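Local coordinates for protein L-aspartate semialdehyde sulfurtransferase (Methanocaldococcus jannaschii, PDB 3KPB) that probably works with a partner protein to make homocysteine from aspartate semialdehyde and sulfide, and binds S-adenosylmethionine and methylthioadenosine through its C-terminal CBS domain pair, at residues S8-I20 against I26-E40. Residues are numbered along the deposited sequence; the frame is centred on the assembly and turned at random.
Sequences SKPPITAHSNISI and ILIKHNINHLPIVDE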
loop_
_atom_site.group_PDB
_atom_site.type_symbol
_atom_site.label_atom_id
_atom_site.label_comp_id
_atom_site.label_asym_id
_atom_site.label_seq_id
_atom_site.Cartn_x
_atom_site.Cartn_y
_atom_site.Cartn_z
ATOM N N SER A 8 18.800 1.296 -11.970
ATOM C CA SER A 8 19.780 0.301 -11.551
ATOM C C SER A 8 19.450 -1.122 -11.999
ATOM O O SER A 8 20.297 -2.014 -11.921
ATOM C CB SER A 8 19.927 0.338 -10.030
ATOM O OG SER A 8 18.697 0.006 -9.399
ATOM N N LYS A 9 18.228 -1.331 -12.475
ATOM C CA LYS A 9 17.731 -2.678 -12.729
ATOM C C LYS A 9 16.720 -2.660 -13.868
ATOM O O LYS A 9 16.201 -1.588 -14.202
ATOM C CB LYS A 9 17.079 -3.221 -11.460
ATOM C CG LYS A 9 15.918 -2.373 -10.970
ATOM C CD LYS A 9 15.540 -2.750 -9.566
ATOM C CE LYS A 9 14.318 -1.996 -9.096
ATOM N NZ LYS A 9 14.060 -2.276 -7.642
ATOM N N PRO A 10 16.427 -3.838 -14.464
ATOM C CA PRO A 10 15.470 -3.896 -15.569
ATOM C C PRO A 10 14.054 -3.518 -15.139
ATOM O O PRO A 10 13.715 -3.653 -13.961
ATOM C CB PRO A 10 15.501 -5.374 -15.986
ATOM C CG PRO A 10 16.785 -5.898 -15.465
ATOM C CD PRO A 10 16.999 -5.169 -14.183
ATOM N N PRO A 11 13.230 -3.038 -16.088
ATOM C CA PRO A 11 11.829 -2.796 -15.777
ATOM C C PRO A 11 11.086 -4.120 -15.587
ATOM O O PRO A 11 11.453 -5.127 -16.195
ATOM C CB PRO A 11 11.314 -2.051 -17.014
ATOM C CG PRO A 11 12.201 -2.479 -18.121
ATOM C CD PRO A 11 13.531 -2.841 -17.524
ATOM N N ILE A 12 10.079 -4.124 -14.721
ATOM C CA ILE A 12 9.188 -5.272 -14.587
ATOM C C ILE A 12 7.795 -4.776 -14.947
ATOM O O ILE A 12 7.256 -3.880 -14.288
ATOM C CB ILE A 12 9.217 -5.894 -13.168
ATOM C CG1 ILE A 12 10.604 -6.483 -12.883
ATOM C CG2 ILE A 12 8.133 -6.970 -13.034
ATOM C CD1 ILE A 12 10.864 -6.808 -11.434
ATOM N N THR A 13 7.227 -5.352 -16.006
ATOM C CA THR A 13 5.918 -4.943 -16.517
ATOM C C THR A 13 5.030 -6.170 -16.708
ATOM O O THR A 13 5.499 -7.308 -16.612
ATOM C CB THR A 13 6.039 -4.194 -17.867
ATOM O OG1 THR A 13 6.591 -5.073 -18.856
ATOM C CG2 THR A 13 6.926 -2.955 -17.738
ATOM N N ALA A 14 3.754 -5.931 -17.007
ATOM C CA ALA A 14 2.797 -6.998 -17.291
ATOM C C ALA A 14 1.828 -6.543 -18.367
ATOM O O ALA A 14 1.668 -5.343 -18.600
ATOM C CB ALA A 14 2.039 -7.383 -16.031
ATOM N N HIS A 15 1.183 -7.503 -19.020
ATOM C CA HIS A 15 0.125 -7.196 -19.975
ATOM C C HIS A 15 -1.228 -7.038 -19.274
ATOM O O HIS A 15 -1.403 -7.505 -18.147
ATOM C CB HIS A 15 0.079 -8.263 -21.064
ATOM C CG HIS A 15 1.298 -8.280 -21.932
ATOM N ND1 HIS A 15 1.739 -7.164 -22.611
ATOM C CD2 HIS A 15 2.162 -9.275 -22.244
ATOM C CE1 HIS A 15 2.827 -7.467 -23.294
ATOM N NE2 HIS A 15 3.105 -8.742 -23.091
ATOM N N SER A 16 -2.176 -6.372 -19.933
ATOM C CA SER A 16 -3.453 -6.037 -19.298
ATOM C C SER A 16 -4.465 -7.183 -19.261
ATOM O O SER A 16 -5.426 -7.138 -18.490
ATOM C CB SER A 16 -4.079 -4.797 -19.952
ATOM O OG SER A 16 -4.691 -5.109 -21.192
ATOM N N ASN A 17 -4.246 -8.199 -20.092
ATOM C CA ASN A 17 -5.178 -9.323 -20.210
ATOM C C ASN A 17 -5.098 -10.333 -19.063
ATOM O O ASN A 17 -5.912 -11.257 -18.991
ATOM C CB ASN A 17 -5.013 -10.043 -21.565
ATOM C CG ASN A 17 -3.581 -10.516 -21.817
ATOM O OD1 ASN A 17 -3.272 -11.704 -21.701
ATOM N ND2 ASN A 17 -2.702 -9.581 -22.161
ATOM N N ILE A 18 -4.134 -10.156 -18.163
ATOM C CA ILE A 18 -3.907 -11.147 -17.108
ATOM C C ILE A 18 -4.914 -11.045 -15.951
ATOM O O ILE A 18 -5.520 -9.996 -15.726
ATOM C CB ILE A 18 -2.436 -11.130 -16.588
ATOM C CG1 ILE A 18 -2.107 -9.815 -15.871
ATOM C CG2 ILE A 18 -1.448 -11.412 -17.733
ATOM C CD1 ILE A 18 -0.826 -9.871 -15.048
ATOM N N SER A 19 -5.086 -12.146 -15.228
ATOM C CA SER A 19 -5.972 -12.183 -14.067
ATOM C C SER A 19 -5.432 -11.354 -12.906
ATOM O O SER A 19 -4.229 -11.056 -12.828
ATOM C CB SER A 19 -6.140 -13.621 -13.580
ATOM O OG SER A 19 -4.929 -14.076 -12.997
ATOM N N ILE A 20 -6.333 -11.016 -11.983
ATOM C CA ILE A 20 -5.942 -10.314 -10.753
ATOM C C ILE A 20 -4.950 -11.155 -9.935
ATOM O O ILE A 20 -3.944 -10.636 -9.441
ATOM C CB ILE A 20 -7.156 -9.884 -9.882
ATOM C CG1 ILE A 20 -8.288 -9.286 -10.738
ATOM C CG2 ILE A 20 -6.718 -8.902 -8.788
ATOM C CD1 ILE A 20 -7.892 -8.092 -11.615
ATOM N N ILE A 26 2.885 -11.626 -9.392
ATOM C CA ILE A 26 4.014 -10.843 -9.908
ATOM C C ILE A 26 4.536 -9.873 -8.836
ATOM O O ILE A 26 5.745 -9.776 -8.612
ATOM C CB ILE A 26 3.642 -10.098 -11.223
ATOM C CG1 ILE A 26 3.355 -11.107 -12.340
ATOM C CG2 ILE A 26 4.749 -9.121 -11.653
ATOM C CD1 ILE A 26 2.732 -10.507 -13.584
ATOM N N LEU A 27 3.625 -9.164 -8.168
ATOM C CA LEU A 27 4.021 -8.270 -7.078
ATOM C C LEU A 27 4.814 -9.002 -5.992
ATOM O O LEU A 27 5.869 -8.528 -5.559
ATOM C CB LEU A 27 2.798 -7.587 -6.452
ATOM C CG LEU A 27 1.925 -6.701 -7.344
ATOM C CD1 LEU A 27 0.817 -6.109 -6.500
ATOM C CD2 LEU A 27 2.730 -5.593 -7.998
ATOM N N ILE A 28 4.292 -10.147 -5.554
ATOM C CA ILE A 28 4.893 -10.917 -4.469
ATOM C C ILE A 28 6.250 -11.479 -4.911
ATOM O O ILE A 28 7.233 -11.382 -4.175
ATOM C CB ILE A 28 3.962 -12.085 -4.021
ATOM C CG1 ILE A 28 2.615 -11.584 -3.444
ATOM C CG2 ILE A 28 4.665 -13.014 -3.024
ATOM C CD1 ILE A 28 2.639 -10.206 -2.771
ATOM N N LYS A 29 6.298 -12.055 -6.114
ATOM C CA LYS A 29 7.531 -12.657 -6.644
ATOM C C LYS A 29 8.696 -11.673 -6.661
ATOM O O LYS A 29 9.809 -11.999 -6.233
ATOM C CB LYS A 29 7.303 -13.215 -8.056
ATOM C CG LYS A 29 8.534 -13.834 -8.724
ATOM C CD LYS A 29 8.185 -14.407 -10.094
ATOM C CE LYS A 29 9.430 -14.830 -10.860
ATOM N NZ LYS A 29 9.111 -15.293 -12.241
ATOM N N HIS A 30 8.442 -10.472 -7.160
ATOM C CA HIS A 30 9.507 -9.497 -7.308
ATOM C C HIS A 30 9.652 -8.574 -6.105
ATOM O O HIS A 30 10.565 -7.747 -6.066
ATOM C CB HIS A 30 9.304 -8.705 -8.592
ATOM C CG HIS A 30 9.420 -9.549 -9.818
ATOM N ND1 HIS A 30 8.326 -9.982 -10.539
ATOM C CD2 HIS A 30 10.503 -10.093 -10.419
ATOM C CE1 HIS A 30 8.736 -10.724 -11.554
ATOM N NE2 HIS A 30 10.055 -10.811 -11.499
ATOM N N ASN A 31 8.760 -8.737 -5.125
ATOM C CA ASN A 31 8.655 -7.848 -3.968
ATOM C C ASN A 31 8.535 -6.378 -4.369
ATOM O O ASN A 31 9.285 -5.514 -3.903
ATOM C CB ASN A 31 9.798 -8.067 -2.973
ATOM C CG ASN A 31 9.440 -7.594 -1.587
ATOM O OD1 ASN A 31 8.326 -7.828 -1.116
ATOM N ND2 ASN A 31 10.377 -6.924 -0.922
ATOM N N ILE A 32 7.590 -6.112 -5.264
ATOM C CA ILE A 32 7.353 -4.749 -5.742
ATOM C C ILE A 32 5.917 -4.327 -5.486
ATOM O O ILE A 32 5.019 -5.170 -5.419
ATOM C CB ILE A 32 7.676 -4.579 -7.260
ATOM C CG1 ILE A 32 6.878 -5.580 -8.121
ATOM C CG2 ILE A 32 9.198 -4.648 -7.499
ATOM C CD1 ILE A 32 7.070 -5.427 -9.630
ATOM N N ASN A 33 5.694 -3.025 -5.345
ATOM C CA ASN A 33 4.326 -2.541 -5.218
ATOM C C ASN A 33 3.863 -1.688 -6.391
ATOM O O ASN A 33 2.809 -1.072 -6.327
ATOM C CB ASN A 33 4.111 -1.795 -3.894
ATOM C CG ASN A 33 2.633 -1.562 -3.583
ATOM O OD1 ASN A 33 1.809 -2.462 -3.738
ATOM N ND2 ASN A 33 2.301 -0.354 -3.141
ATOM N N HIS A 34 4.653 -1.640 -7.461
ATOM C CA HIS A 34 4.292 -0.883 -8.652
ATOM C C HIS A 34 4.553 -1.737 -9.865
ATOM O O HIS A 34 5.673 -2.207 -10.072
ATOM C CB HIS A 34 5.117 0.389 -8.759
ATOM C CG HIS A 34 5.000 1.276 -7.569
ATOM N ND1 HIS A 34 5.883 1.217 -6.514
ATOM C CD2 HIS A 34 4.092 2.228 -7.252
ATOM C CE1 HIS A 34 5.530 2.104 -5.601
ATOM N NE2 HIS A 34 4.448 2.731 -6.026
ATOM N N LEU A 35 3.512 -1.941 -10.660
ATOM C CA LEU A 35 3.598 -2.770 -11.843
ATOM C C LEU A 35 3.013 -2.012 -13.036
ATOM O O LEU A 35 1.793 -1.949 -13.196
ATOM C CB LEU A 35 2.851 -4.085 -11.600
ATOM C CG LEU A 35 2.871 -5.115 -12.729
ATOM C CD1 LEU A 35 4.300 -5.587 -13.014
ATOM C CD2 LEU A 35 1.954 -6.291 -12.401
ATOM N N PRO A 36 3.881 -1.390 -13.854
ATOM C CA PRO A 36 3.420 -0.753 -15.091
ATOM C C PRO A 36 2.808 -1.797 -16.019
ATOM O O PRO A 36 3.337 -2.909 -16.138
ATOM C CB PRO A 36 4.704 -0.186 -15.705
ATOM C CG PRO A 36 5.678 -0.089 -14.571
ATOM C CD PRO A 36 5.313 -1.157 -13.594
ATOM N N ILE A 37 1.688 -1.439 -16.641
ATOM C CA ILE A 37 1.003 -2.332 -17.565
ATOM C C ILE A 37 1.262 -1.843 -18.983
ATOM O O ILE A 37 1.116 -0.652 -19.274
ATOM C CB ILE A 37 -0.516 -2.409 -17.274
ATOM C CG1 ILE A 37 -0.777 -2.798 -15.807
ATOM C CG2 ILE A 37 -1.203 -3.364 -18.258
ATOM C CD1 ILE A 37 -0.118 -4.108 -15.347
ATOM N N VAL A 38 1.682 -2.756 -19.850
ATOM C CA VAL A 38 2.009 -2.404 -21.225
ATOM C C VAL A 38 1.123 -3.184 -22.184
ATOM O O VAL A 38 0.608 -4.258 -21.834
ATOM C CB VAL A 38 3.505 -2.637 -21.553
ATOM C CG1 VAL A 38 4.382 -1.694 -20.740
ATOM C CG2 VAL A 38 3.907 -4.103 -21.333
ATOM N N ASP A 39 0.929 -2.633 -23.381
ATOM C CA ASP A 39 0.188 -3.350 -24.407
ATOM C C ASP A 39 1.084 -4.365 -25.113
ATOM O O ASP A 39 2.257 -4.533 -24.755
ATOM C CB ASP A 39 -0.535 -2.403 -25.385
ATOM C CG ASP A 39 0.408 -1.480 -26.152
ATOM O OD1 ASP A 39 1.590 -1.824 -26.378
ATOM O OD2 ASP A 39 -0.062 -0.394 -26.555
ATOM N N GLU A 40 0.515 -5.049 -26.101
ATOM C CA GLU A 40 1.208 -6.130 -26.798
ATOM C C GLU A 40 2.431 -5.623 -27.568
ATOM O O GLU A 40 3.248 -6.415 -28.050
ATOM C CB GLU A 40 0.234 -6.899 -27.707
ATOM C CG GLU A 40 -0.232 -6.162 -28.973
ATOM C CD GLU A 40 -1.388 -5.184 -28.750
ATOM O OE1 GLU A 40 -1.938 -4.697 -29.761
ATOM O OE2 GLU A 40 -1.752 -4.900 -27.587
HETATM O O HOH W 1 12.570 -5.257 -7.020
HETATM O O HOH W 2 7.924 -2.678 -11.722
HETATM O O HOH W 3 -1.654 -5.430 -22.481
#
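Ile12 lays its delta methyl over one face of the His30 imidazole, CD1 standing 3.8 Å from the ring centroid in a CH-pi contact, while Lys29 CG covers the opposite face. A flat ring with an N-H at its rim suits this place: its face takes the methyl while ND1 donates to Ile26 O, 3.2 Å away, which also accepts from His30 N. That bent bond, with the aliphatic groups on both faces, limits how the ring can turn. Replacing His30 with an alanine would probably open a gap beneath Ile12 CD1 and strip Ile26 O of its side-chain donor.

The His15 ring is met at its edge. Val38 O lies in the ring plane, 3.2 Å from ND1, although the donor stands 54° above the carbonyl plane; chi1 of -66° sets CG beside the backbone N and chi2 of -56° turns ND1 to this oxygen. Histidine suits the spot because its N-H lies at the ring's edge. Water 3 also donates to Val38 O and accepts from Ser16 N, bridging the two segments where they diverge.

Parallel pairing is brief: Ala14 N donates to Pro36 O, and Ala14 O receives Val38 N at 2.9 Å. Pro36 has no N-H for Ile12 O, against which its CD packs; water 2 donates to that oxygen instead and to His34 O, joining two residues of the methylthioadenosine site. Ala14's small CB fits among Leu35 CD2, Ile26 CD1 and Ile37 CD1, and Ile12 CG2 continues this apolar packing onto Ile32 CD1.

The contact closes the beta-alpha-beta unit of the first CBS motif: helix 20-30 connects the short strand 14-15, outermost in this subunit's sheet, to central strand 35-38, while Thr13 and Val38 pack against Val105 of strand 105-110.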